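Methyl-coenzyme M reductase gamma subunit (Methermicoccus shengliensis DSM 18856, PDB 7NKG) is one of three subunit types of methyl-coenzyme M reductase, the F430-dependent enzyme that releases methane from methyl-coenzyme M and coenzyme B, and helps line the F430 pocket. Local coordinates at residues Y85-T89 / Y134-I139. Coordinates in Å, arbitrary orientation, origin at the centre of the assembly. Where two conformers were deposited one is given. Residue numbers count along the deposited sequence, not the author numbering.
Sequences YVQWT and YGKMSI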
loop_
_atom_site.group_PDB
_atom_site.type_symbol
_atom_site.label_atom_id
_atom_site.label_comp_id
_atom_site.label_asym_id
_atom_site.label_seq_id
_atom_site.Cartn_x
_atom_site.Cartn_y
_atom_site.Cartn_z
ATOM N N TYR C 85 33.167 -17.945 -11.875
ATOM C CA TYR C 85 33.119 -16.866 -12.847
ATOM C C TYR C 85 34.477 -16.350 -13.329
ATOM O O TYR C 85 35.504 -16.544 -12.672
ATOM C CB TYR C 85 32.311 -15.731 -12.220
ATOM C CG TYR C 85 33.093 -15.010 -11.159
ATOM C CD1 TYR C 85 33.127 -15.479 -9.856
ATOM C CD2 TYR C 85 33.869 -13.911 -11.474
ATOM C CE1 TYR C 85 33.976 -14.917 -8.916
ATOM C CE2 TYR C 85 34.679 -13.316 -10.535
ATOM C CZ TYR C 85 34.806 -13.874 -9.285
ATOM O OH TYR C 85 35.562 -13.194 -8.371
ATOM N N VAL C 86 34.438 -15.647 -14.476
ATOM C CA VAL C 86 35.568 -14.948 -15.083
ATOM C C VAL C 86 35.000 -13.566 -15.415
ATOM O O VAL C 86 34.040 -13.495 -16.186
ATOM C CB VAL C 86 36.078 -15.664 -16.358
ATOM C CG1 VAL C 86 37.115 -14.810 -17.087
ATOM C CG2 VAL C 86 36.660 -17.033 -16.012
ATOM N N GLN C 87 35.520 -12.493 -14.799
ATOM C CA GLN C 87 35.003 -11.147 -15.045
ATOM C C GLN C 87 36.111 -10.241 -15.550
ATOM O O GLN C 87 37.168 -10.164 -14.927
ATOM C CB GLN C 87 34.347 -10.555 -13.794
ATOM C CG GLN C 87 33.780 -9.161 -14.030
ATOM C CD GLN C 87 32.741 -8.801 -13.008
ATOM O OE1 GLN C 87 31.561 -9.132 -13.156
ATOM N NE2 GLN C 87 33.145 -8.122 -11.932
ATOM N N TRP C 88 35.835 -9.514 -16.648
ATOM C CA TRP C 88 36.775 -8.622 -17.314
ATOM C C TRP C 88 36.300 -7.174 -17.336
ATOM O O TRP C 88 35.110 -6.923 -17.506
ATOM C CB TRP C 88 36.934 -9.050 -18.780
ATOM C CG TRP C 88 37.904 -10.176 -18.974
ATOM C CD1 TRP C 88 37.611 -11.494 -19.169
ATOM C CD2 TRP C 88 39.332 -10.073 -18.976
ATOM N NE1 TRP C 88 38.774 -12.224 -19.277
ATOM C CE2 TRP C 88 39.848 -11.372 -19.172
ATOM C CE3 TRP C 88 40.230 -9.002 -18.847
ATOM C CZ2 TRP C 88 41.217 -11.629 -19.241
ATOM C CZ3 TRP C 88 41.584 -9.262 -18.883
ATOM C CH2 TRP C 88 42.068 -10.563 -19.090
ATOM N N THR C 89 37.243 -6.243 -17.226
ATOM C CA THR C 89 37.028 -4.811 -17.406
ATOM C C THR C 89 37.905 -4.439 -18.592
ATOM O O THR C 89 39.065 -4.865 -18.655
ATOM C CB THR C 89 37.387 -4.024 -16.161
ATOM O OG1 THR C 89 36.493 -4.412 -15.114
ATOM C CG2 THR C 89 37.297 -2.510 -16.379
ATOM N N TYR C 134 36.835 -21.343 -20.994
ATOM C CA TYR C 134 36.468 -20.029 -21.501
ATOM C C TYR C 134 37.540 -19.000 -21.074
ATOM O O TYR C 134 37.988 -18.215 -21.906
ATOM C CB TYR C 134 35.056 -19.606 -20.996
ATOM C CG TYR C 134 34.834 -18.112 -21.067
ATOM C CD1 TYR C 134 34.570 -17.489 -22.276
ATOM C CD2 TYR C 134 35.024 -17.306 -19.950
ATOM C CE1 TYR C 134 34.484 -16.112 -22.374
ATOM C CE2 TYR C 134 34.972 -15.925 -20.043
ATOM C CZ TYR C 134 34.687 -15.330 -21.253
ATOM O OH TYR C 134 34.610 -13.961 -21.351
ATOM N N GLY C 135 37.896 -18.984 -19.788
ATOM C CA GLY C 135 38.863 -18.047 -19.221
ATOM C C GLY C 135 40.191 -18.051 -19.949
ATOM O O GLY C 135 40.743 -16.987 -20.243
ATOM N N LYS C 136 40.680 -19.243 -20.312
ATOM C CA LYS C 136 41.939 -19.384 -21.054
ATOM C C LYS C 136 41.834 -18.654 -22.404
ATOM O O LYS C 136 42.707 -17.867 -22.735
ATOM C CB LYS C 136 42.258 -20.872 -21.256
ATOM C CG LYS C 136 43.640 -21.130 -21.823
ATOM C CD LYS C 136 43.865 -22.632 -22.035
ATOM C CE LYS C 136 45.268 -22.959 -22.488
ATOM N NZ LYS C 136 46.285 -22.639 -21.443
ATOM N N MET C 137 40.756 -18.885 -23.163
ATOM C CA MET C 137 40.575 -18.208 -24.450
ATOM C C MET C 137 40.379 -16.706 -24.246
ATOM O O MET C 137 40.894 -15.924 -25.034
ATOM C CB MET C 137 39.391 -18.810 -25.207
ATOM C CG MET C 137 39.651 -20.232 -25.671
ATOM S SD MET C 137 38.154 -21.029 -26.255
ATOM C CE MET C 137 38.714 -22.697 -26.412
ATOM N N SER C 138 39.672 -16.286 -23.181
ATOM C CA SER C 138 39.447 -14.870 -22.912
ATOM C C SER C 138 40.751 -14.095 -22.644
ATOM O O SER C 138 40.793 -12.882 -22.875
ATOM C CB SER C 138 38.491 -14.690 -21.732
ATOM O OG SER C 138 39.114 -14.860 -20.469
ATOM N N ILE C 139 41.780 -14.779 -22.121
ATOM C CA ILE C 139 43.041 -14.110 -21.777
ATOM C C ILE C 139 44.167 -14.338 -22.798
ATOM O O ILE C 139 45.013 -13.460 -22.966
ATOM C CB ILE C 139 43.492 -14.504 -20.333
ATOM C CG1 ILE C 139 44.522 -13.484 -19.775
ATOM C CG2 ILE C 139 44.079 -15.926 -20.267
ATOM C CD1 ILE C 139 44.570 -13.424 -18.216
HETATM O O HOH W 1 34.358 -12.647 -19.054
#
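Helix 134-139 packs on one face of strand 85-89, with the two axes 9.4 Å apart and nearly parallel, at 19°. Alternation along the strand sends Val86 and Trp88 toward the helix, while Tyr85 and Gln87 point away.

One direct hydrogen bond joins the segments. The indole NE1 of Trp88 donates to Ser138 OG at 2.9 Å. Ser138 OG in turn donates a hydrogen bond to Gly135 O, 2.7 Å away, so a short chain of bonds runs from strand to helix. A water adds a second polar link: it donates to Val86 O (3.0 Å) and accepts from Tyr134 OH (2.7 Å).

Apolar contacts fill in around these bonds. Val86 CG1 lies 3.8 Å from Tyr134 CE2, and Val86 CG2 lies 4.0 Å from Gly135 CA. With no side chain at Gly135, the valine can sit close to the helix backbone; a CB there would be tight against CG2. Further along, the edge of the Trp88 ring meets Ile139, CZ2 to CB at 3.8 Å. Trp88 also forms a cation-pi pair with Arg102 of helix 99-109.

The reverse face of the strand looks toward the cofactor side: Gln87 OE1 bonds to Arg121, a residue of the F430 pocket, and Tyr85 and Gln87 pack on the alpha subunit. The arrangement is a helix packed on an antiparallel sheet, as in alpha+beta folds. Strand 83-90 is an inner strand of that sheet, and helix 128-140, which directly follows the neighbouring strand 122-127, folds back over it.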